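Local atomic coordinates of phiAB6 tailspike (Unidentified phage, PDB entry 5JS4), a protein that probably recognises and fragments the exopolysaccharide of Acinetobacter baumannii as a trimeric beta-helical tailspike of the phage. Residues Y179-R191 with R201-V213. Numbering follows the deposited sequence.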
ATOM      1  N   TYR A 179     -26.582  70.942  12.669  1.00 16.88           N
ATOM      2  CA  TYR A 179     -27.194  70.326  11.503  1.00 16.64           C
ATOM      3  C   TYR A 179     -27.002  71.222  10.285  1.00 17.65           C
ATOM      4  O   TYR A 179     -26.566  72.371  10.408  1.00 16.85           O
ATOM      5  CB  TYR A 179     -28.678  70.073  11.754  1.00 16.81           C
ATOM      6  CG  TYR A 179     -28.951  69.058  12.845  1.00 17.08           C
ATOM      7  CD1 TYR A 179     -28.597  67.722  12.683  1.00 16.64           C
ATOM      8  CD2 TYR A 179     -29.581  69.430  14.030  1.00 18.13           C
ATOM      9  CE1 TYR A 179     -28.851  66.787  13.673  1.00 17.52           C
ATOM     10  CE2 TYR A 179     -29.840  68.501  15.026  1.00 18.42           C
ATOM     11  CZ  TYR A 179     -29.476  67.183  14.840  1.00 17.64           C
ATOM     12  OH  TYR A 179     -29.731  66.251  15.820  1.00 19.36           O
ATOM     13  N   PHE A 180     -27.324  70.694   9.110  1.00 18.39           N
ATOM     14  CA  PHE A 180     -27.189  71.454   7.869  1.00 18.57           C
ATOM     15  C   PHE A 180     -28.073  72.701   7.883  1.00 19.18           C
ATOM     16  O   PHE A 180     -29.214  72.661   8.347  1.00 20.73           O
ATOM     17  CB  PHE A 180     -27.534  70.586   6.655  1.00 18.82           C
ATOM     18  CG  PHE A 180     -27.460  71.324   5.346  1.00 19.58           C
ATOM     19  CD1 PHE A 180     -26.236  71.583   4.749  1.00 19.82           C
ATOM     20  CD2 PHE A 180     -28.616  71.769   4.719  1.00 20.75           C
ATOM     21  CE1 PHE A 180     -26.161  72.267   3.546  1.00 20.23           C
ATOM     22  CE2 PHE A 180     -28.549  72.456   3.519  1.00 20.80           C
ATOM     23  CZ  PHE A 180     -27.322  72.703   2.930  1.00 20.55           C
ATOM     24  N   ASN A 181     -27.522  73.797   7.369  1.00 18.56           N
ATOM     25  CA  ASN A 181     -28.206  75.080   7.276  1.00 20.42           C
ATOM     26  C   ASN A 181     -28.013  75.611   5.854  1.00 21.08           C
ATOM     27  O   ASN A 181     -26.885  75.869   5.445  1.00 19.06           O
ATOM     28  CB  ASN A 181     -27.613  76.048   8.304  1.00 21.85           C
ATOM     29  CG  ASN A 181     -28.298  77.408   8.319  1.00 24.32           C
ATOM     30  OD1 ASN A 181     -28.954  77.810   7.357  1.00 25.47           O
ATOM     31  ND2 ASN A 181     -28.131  78.133   9.421  1.00 26.80           N
ATOM     32  N   PRO A 182     -29.112  75.778   5.092  1.00 22.35           N
ATOM     33  CA  PRO A 182     -28.965  76.184   3.687  1.00 23.16           C
ATOM     34  C   PRO A 182     -28.391  77.592   3.465  1.00 23.08           C
ATOM     35  O   PRO A 182     -27.996  77.915   2.343  1.00 23.89           O
ATOM     36  CB  PRO A 182     -30.393  76.085   3.139  1.00 23.83           C
ATOM     37  CG  PRO A 182     -31.276  76.212   4.329  1.00 24.26           C
ATOM     38  CD  PRO A 182     -30.524  75.602   5.474  1.00 23.16           C
ATOM     39  N   GLU A 183     -28.335  78.405   4.519  1.00 23.65           N
ATOM     40  CA  GLU A 183     -27.780  79.760   4.441  1.00 25.29           C
ATOM     41  C   GLU A 183     -26.253  79.788   4.549  1.00 23.45           C
ATOM     42  O   GLU A 183     -25.631  80.820   4.296  1.00 24.39           O
ATOM     43  CB  GLU A 183     -28.363  80.632   5.560  1.00 28.86           C
ATOM     44  CG  GLU A 183     -29.885  80.720   5.587  1.00 32.35           C
ATOM     45  CD  GLU A 183     -30.470  81.431   4.381  1.00 35.51           C
ATOM     46  OE1 GLU A 183     -29.748  82.214   3.729  1.00 38.52           O
ATOM     47  OE2 GLU A 183     -31.665  81.209   4.090  1.00 40.18           O
ATOM     48  N   ILE A 184     -25.655  78.657   4.922  1.00 20.28           N
ATOM     49  CA  ILE A 184     -24.232  78.600   5.253  1.00 19.54           C
ATOM     50  C   ILE A 184     -23.398  78.057   4.095  1.00 18.60           C
ATOM     51  O   ILE A 184     -23.831  77.170   3.363  1.00 18.19           O
ATOM     52  CB  ILE A 184     -24.006  77.723   6.506  1.00 19.49           C
ATOM     53  CG1 ILE A 184     -24.823  78.259   7.691  1.00 21.29           C
ATOM     54  CG2 ILE A 184     -22.527  77.636   6.872  1.00 19.69           C
ATOM     55  CD1 ILE A 184     -24.468  79.661   8.143  1.00 22.14           C
ATOM     56  N   VAL A 185     -22.197  78.607   3.941  1.00 18.02           N
ATOM     57  CA  VAL A 185     -21.215  78.085   3.002  1.00 18.51           C
ATOM     58  C   VAL A 185     -20.162  77.338   3.814  1.00 17.99           C
ATOM     59  O   VAL A 185     -19.452  77.938   4.625  1.00 20.22           O
ATOM     60  CB  VAL A 185     -20.547  79.214   2.197  1.00 19.40           C
ATOM     61  CG1 VAL A 185     -19.584  78.639   1.168  1.00 20.33           C
ATOM     62  CG2 VAL A 185     -21.600  80.080   1.515  1.00 19.88           C
ATOM     63  N   TYR A 186     -20.068  76.028   3.600  1.00 16.66           N
ATOM     64  CA  TYR A 186     -19.170  75.190   4.386  1.00 16.77           C
ATOM     65  C   TYR A 186     -17.818  75.075   3.699  1.00 16.78           C
ATOM     66  O   TYR A 186     -17.740  74.612   2.563  1.00 18.33           O
ATOM     67  CB  TYR A 186     -19.784  73.810   4.595  1.00 15.88           C
ATOM     68  CG  TYR A 186     -21.094  73.878   5.335  1.00 15.83           C
ATOM     69  CD1 TYR A 186     -21.129  73.962   6.723  1.00 15.52           C
ATOM     70  CD2 TYR A 186     -22.304  73.887   4.647  1.00 16.45           C
ATOM     71  CE1 TYR A 186     -22.328  74.041   7.405  1.00 15.43           C
ATOM     72  CE2 TYR A 186     -23.509  73.963   5.319  1.00 16.99           C
ATOM     73  CZ  TYR A 186     -23.517  74.038   6.698  1.00 16.12           C
ATOM     74  OH  TYR A 186     -24.714  74.116   7.367  1.00 17.27           O
ATOM     75  N   PRO A 187     -16.742  75.501   4.386  1.00 16.35           N
ATOM     76  CA  PRO A 187     -15.417  75.383   3.789  1.00 16.54           C
ATOM     77  C   PRO A 187     -14.931  73.940   3.765  1.00 16.19           C
ATOM     78  O   PRO A 187     -15.530  73.064   4.400  1.00 16.72           O
ATOM     79  CB  PRO A 187     -14.539  76.231   4.712  1.00 16.82           C
ATOM     80  CG  PRO A 187     -15.218  76.162   6.031  1.00 17.04           C
ATOM     81  CD  PRO A 187     -16.689  76.103   5.731  1.00 16.52           C
ATOM     82  N   LYS A 188     -13.850  73.700   3.031  1.00 16.82           N
ATOM     83  CA  LYS A 188     -13.235  72.385   2.995  1.00 17.52           C
ATOM     84  C   LYS A 188     -12.871  71.984   4.422  1.00 16.70           C
ATOM     85  O   LYS A 188     -12.397  72.811   5.198  1.00 15.75           O
ATOM     86  CB  LYS A 188     -11.991  72.393   2.103  1.00 19.76           C
ATOM     87  CG  LYS A 188     -11.394  71.017   1.851  1.00 21.54           C
ATOM     88  CD  LYS A 188     -10.304  71.079   0.794  1.00 25.30           C
ATOM     89  CE  LYS A 188      -9.709  69.707   0.527  1.00 28.43           C
ATOM     90  NZ  LYS A 188      -8.772  69.733  -0.631  1.00 31.66           N
ATOM     91  N   ASN A 189     -13.143  70.725   4.759  1.00 15.69           N
ATOM     92  CA  ASN A 189     -12.867  70.149   6.087  1.00 15.64           C
ATOM     93  C   ASN A 189     -13.850  70.532   7.197  1.00 15.40           C
ATOM     94  O   ASN A 189     -13.698  70.077   8.330  1.00 15.90           O
ATOM     95  CB  ASN A 189     -11.432  70.444   6.546  1.00 16.63           C
ATOM     96  CG  ASN A 189     -10.394  69.968   5.552  1.00 17.04           C
ATOM     97  OD1 ASN A 189     -10.509  68.869   5.004  1.00 18.43           O
ATOM     98  ND2 ASN A 189      -9.366  70.779   5.325  1.00 17.35           N
ATOM     99  N   ALA A 190     -14.858  71.346   6.888  1.00 14.91           N
ATOM    100  CA  ALA A 190     -15.886  71.672   7.873  1.00 14.84           C
ATOM    101  C   ALA A 190     -16.664  70.415   8.247  1.00 14.21           C
ATOM    102  O   ALA A 190     -16.938  69.569   7.391  1.00 14.07           O
ATOM    103  CB  ALA A 190     -16.827  72.734   7.332  1.00 15.58           C
ATOM    104  N   ARG A 191     -17.011  70.292   9.526  1.00 13.89           N
ATOM    105  CA  ARG A 191     -17.805  69.163  10.000  1.00 14.24           C
ATOM    106  C   ARG A 191     -19.150  69.619  10.544  1.00 13.41           C
ATOM    107  O   ARG A 191     -19.239  70.606  11.281  1.00 13.52           O
ATOM    108  CB  ARG A 191     -17.036  68.369  11.056  1.00 15.57           C
ATOM    109  CG  ARG A 191     -15.713  67.860  10.520  1.00 18.67           C
ATOM    110  CD  ARG A 191     -15.108  66.745  11.341  1.00 20.71           C
ATOM    111  NE  ARG A 191     -13.812  66.383  10.777  1.00 20.95           N
ATOM    112  CZ  ARG A 191     -13.151  65.252  11.016  1.00 21.87           C
ATOM    113  NH1 ARG A 191     -13.653  64.315  11.821  1.00 23.18           N
ATOM    114  NH2 ARG A 191     -11.974  65.058  10.431  1.00 21.14           N
ATOM    115  N   ARG A 201     -17.905  65.387   6.817  1.00 13.99           N
ATOM    116  CA  ARG A 201     -16.800  66.306   6.614  1.00 14.49           C
ATOM    117  C   ARG A 201     -16.827  66.754   5.160  1.00 14.41           C
ATOM    118  O   ARG A 201     -16.928  65.922   4.262  1.00 15.01           O
ATOM    119  CB  ARG A 201     -15.500  65.569   6.924  1.00 15.63           C
ATOM    120  CG  ARG A 201     -14.213  66.228   6.466  1.00 17.36           C
ATOM    121  CD  ARG A 201     -13.059  65.298   6.789  1.00 19.99           C
ATOM    122  NE  ARG A 201     -11.779  65.776   6.291  1.00 22.47           N
ATOM    123  CZ  ARG A 201     -10.600  65.237   6.603  1.00 23.85           C
ATOM    124  NH1 ARG A 201     -10.528  64.188   7.418  1.00 23.96           N
ATOM    125  NH2 ARG A 201      -9.486  65.747   6.094  1.00 24.92           N
ATOM    126  N   SER A 202     -16.740  68.059   4.926  1.00 13.81           N
ATOM    127  CA  SER A 202     -16.699  68.575   3.561  1.00 14.45           C
ATOM    128  C   SER A 202     -15.340  68.303   2.930  1.00 14.94           C
ATOM    129  O   SER A 202     -14.301  68.572   3.535  1.00 14.77           O
ATOM    130  CB  SER A 202     -16.978  70.072   3.527  1.00 14.52           C
ATOM    131  OG  SER A 202     -16.932  70.542   2.189  1.00 16.03           O
ATOM    132  N   THR A 203     -15.359  67.777   1.709  1.00 16.41           N
ATOM    133  CA  THR A 203     -14.135  67.486   0.966  1.00 17.63           C
ATOM    134  C   THR A 203     -13.875  68.523  -0.127  1.00 18.67           C
ATOM    135  O   THR A 203     -12.901  68.405  -0.876  1.00 20.64           O
ATOM    136  CB  THR A 203     -14.196  66.082   0.335  1.00 18.47           C
ATOM    137  OG1 THR A 203     -15.301  66.000  -0.574  1.00 19.90           O
ATOM    138  CG2 THR A 203     -14.349  65.015   1.414  1.00 18.34           C
ATOM    139  N   VAL A 204     -14.738  69.538  -0.208  1.00 18.77           N
ATOM    140  CA  VAL A 204     -14.615  70.588  -1.222  1.00 18.55           C
ATOM    141  C   VAL A 204     -14.795  71.979  -0.618  1.00 19.03           C
ATOM    142  O   VAL A 204     -15.439  72.144   0.421  1.00 17.97           O
ATOM    143  CB  VAL A 204     -15.633  70.397  -2.369  1.00 19.11           C
ATOM    144  CG1 VAL A 204     -15.373  69.086  -3.096  1.00 20.05           C
ATOM    145  CG2 VAL A 204     -17.067  70.446  -1.855  1.00 19.52           C
ATOM    146  N   VAL A 205     -14.221  72.976  -1.286  1.00 19.38           N
ATOM    147  CA  VAL A 205     -14.407  74.377  -0.910  1.00 20.74           C
ATOM    148  C   VAL A 205     -15.807  74.832  -1.310  1.00 19.52           C
ATOM    149  O   VAL A 205     -16.435  74.222  -2.173  1.00 20.45           O
ATOM    150  CB  VAL A 205     -13.360  75.307  -1.575  1.00 22.94           C
ATOM    151  CG1 VAL A 205     -11.947  74.859  -1.227  1.00 24.61           C
ATOM    152  CG2 VAL A 205     -13.548  75.369  -3.089  1.00 24.41           C
ATOM    153  N   ASN A 206     -16.288  75.900  -0.679  1.00 20.39           N
ATOM    154  CA  ASN A 206     -17.573  76.513  -1.034  1.00 20.58           C
ATOM    155  C   ASN A 206     -18.728  75.516  -1.086  1.00 18.80           C
ATOM    156  O   ASN A 206     -19.550  75.558  -2.000  1.00 18.72           O
ATOM    157  CB  ASN A 206     -17.473  77.235  -2.388  1.00 22.04           C
ATOM    158  CG  ASN A 206     -16.427  78.331  -2.402  1.00 22.94           C
ATOM    159  OD1 ASN A 206     -15.644  78.440  -3.349  1.00 30.00           O
ATOM    160  ND2 ASN A 206     -16.414  79.158  -1.363  1.00 17.90           N
ATOM    161  N   ASN A 207     -18.795  74.622  -0.104  1.00 17.26           N
ATOM    162  CA  ASN A 207     -19.806  73.569  -0.119  1.00 16.30           C
ATOM    163  C   ASN A 207     -21.166  74.095   0.335  1.00 15.94           C
ATOM    164  O   ASN A 207     -21.324  74.543   1.471  1.00 15.92           O
ATOM    165  CB  ASN A 207     -19.360  72.387   0.745  1.00 16.40           C
ATOM    166  CG  ASN A 207     -20.110  71.108   0.426  1.00 15.89           C
ATOM    167  OD1 ASN A 207     -21.229  71.132  -0.093  1.00 16.94           O
ATOM    168  ND2 ASN A 207     -19.496  69.974   0.742  1.00 16.81           N
ATOM    169  N   THR A 208     -22.143  74.046  -0.570  1.00 15.75           N
ATOM    170  CA  THR A 208     -23.505  74.480  -0.273  1.00 16.53           C
ATOM    171  C   THR A 208     -24.522  73.364  -0.524  1.00 17.05           C
ATOM    172  O   THR A 208     -25.723  73.622  -0.602  1.00 18.52           O
ATOM    173  CB  THR A 208     -23.881  75.719  -1.111  1.00 16.45           C
ATOM    174  OG1 THR A 208     -23.789  75.400  -2.503  1.00 17.84           O
ATOM    175  CG2 THR A 208     -22.946  76.881  -0.799  1.00 16.84           C
ATOM    176  N   SER A 209     -24.037  72.129  -0.647  1.00 16.98           N
ATOM    177  CA  SER A 209     -24.900  70.978  -0.892  1.00 18.64           C
ATOM    178  C   SER A 209     -25.334  70.365   0.435  1.00 18.08           C
ATOM    179  O   SER A 209     -24.539  70.248   1.365  1.00 18.17           O
ATOM    180  CB  SER A 209     -24.176  69.932  -1.742  1.00 21.71           C
ATOM    181  OG  SER A 209     -23.047  69.411  -1.061  1.00 26.52           O
ATOM    182  N   ASN A 210     -26.604  69.985   0.508  1.00 17.92           N
ATOM    183  CA  ASN A 210     -27.167  69.364   1.698  1.00 17.69           C
ATOM    184  C   ASN A 210     -26.775  67.887   1.745  1.00 17.95           C
ATOM    185  O   ASN A 210     -27.243  67.097   0.925  1.00 18.84           O
ATOM    186  CB  ASN A 210     -28.690  69.517   1.675  1.00 18.19           C
ATOM    187  CG  ASN A 210     -29.362  68.976   2.924  1.00 18.98           C
ATOM    188  OD1 ASN A 210     -28.723  68.371   3.785  1.00 19.93           O
ATOM    189  ND2 ASN A 210     -30.670  69.192   3.024  1.00 21.38           N
ATOM    190  N   PRO A 211     -25.927  67.499   2.718  1.00 16.27           N
ATOM    191  CA  PRO A 211     -25.457  66.113   2.756  1.00 16.39           C
ATOM    192  C   PRO A 211     -26.558  65.089   3.057  1.00 16.99           C
ATOM    193  O   PRO A 211     -26.372  63.905   2.787  1.00 18.64           O
ATOM    194  CB  PRO A 211     -24.405  66.129   3.867  1.00 15.85           C
ATOM    195  CG  PRO A 211     -24.826  67.234   4.765  1.00 16.22           C
ATOM    196  CD  PRO A 211     -25.430  68.278   3.867  1.00 16.36           C
ATOM    197  N   ASN A 212     -27.684  65.548   3.603  1.00 17.43           N
ATOM    198  CA  ASN A 212     -28.833  64.679   3.881  1.00 18.61           C
ATOM    199  C   ASN A 212     -29.514  64.153   2.622  1.00 20.98           C
ATOM    200  O   ASN A 212     -30.132  63.090   2.654  1.00 22.74           O
ATOM    201  CB  ASN A 212     -29.862  65.412   4.741  1.00 18.57           C
ATOM    202  CG  ASN A 212     -29.329  65.753   6.119  1.00 18.22           C
ATOM    203  OD1 ASN A 212     -29.180  64.876   6.968  1.00 19.60           O
ATOM    204  ND2 ASN A 212     -29.034  67.029   6.345  1.00 17.73           N
ATOM    205  N   VAL A 213     -29.406  64.902   1.525  1.00 22.22           N
ATOM    206  CA  VAL A 213     -29.969  64.480   0.234  1.00 24.14           C
ATOM    207  C   VAL A 213     -28.910  64.278  -0.857  1.00 25.27           C
ATOM    208  O   VAL A 213     -29.183  63.625  -1.864  1.00 28.36           O
ATOM    209  CB  VAL A 213     -31.048  65.469  -0.275  1.00 25.87           C
ATOM    210  CG1 VAL A 213     -32.200  65.556   0.718  1.00 27.19           C
ATOM    211  CG2 VAL A 213     -30.465  66.853  -0.539  1.00 26.22           C
TER
HETATM  212  O   HOH W   1     -28.205  67.985   8.933  1.00 17.55           O
HETATM  213  O   HOH W   2     -27.490  75.394   0.752  1.00 27.46           O
HETATM  214  O   HOH W   3     -10.980  69.662  -2.776  1.00 41.65           O
HETATM  215  O   HOH W   4     -12.044  66.802   3.827  1.00 31.34           O
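Phe180 lies flat on Asn210: the ring and amide planes are only 7° apart, with Asn210 CG 3.4 Å from Phe180 CD2, and Asn210 CA adds a CH-pi contact over the same ring. Phe180 CG stands anti to its own N (chi1 178°), and Phe180 CD1 comes to 3.5 Å from Pro211 CD. Asn210 OD1 accepts from Asn212 N, closing an Asx turn, and also from Asn212 ND2; the two bonds should limit rotation of the amide.

Further along, Tyr186 and Asn207 form a single antiparallel bridge with two backbone bonds, and Asn189 N and Ala190 O, both in the type II turn 187-190, grip O and N of Ser202. The buried Ser202 has its hydroxyl bonded as well. Ser202 OG takes a nearly straight bond from Asn207 ND2 (3.0 Å) and donates a hydrogen bond to Val204 O, while Asn207 OD1 accepts from Ser209 N, another Asx turn, and from Ser209 OG. Trp218 of the adjoining strand packs on Ser202, Asn207 and Pro211.

The solvent side is looser. Val185 CG2 merely brushes Thr208 CG2 at 4.2 Å, and the extended Lys188 reaches Thr203 O through a water. At the subunit interface, Arg201 NH2 makes a weak 3.5 Å bond to Asn189 OD1, which a water also links to Arg201 NE; the stronger partners, Asp198 for Arg201 and Tyr179 for Asn189, belong to a neighbouring subunit. The chemistry thus divides: backbone and amide bonds fix the loops beside the small N-terminal sheet, whereas the charged end is completed by trimer assembly.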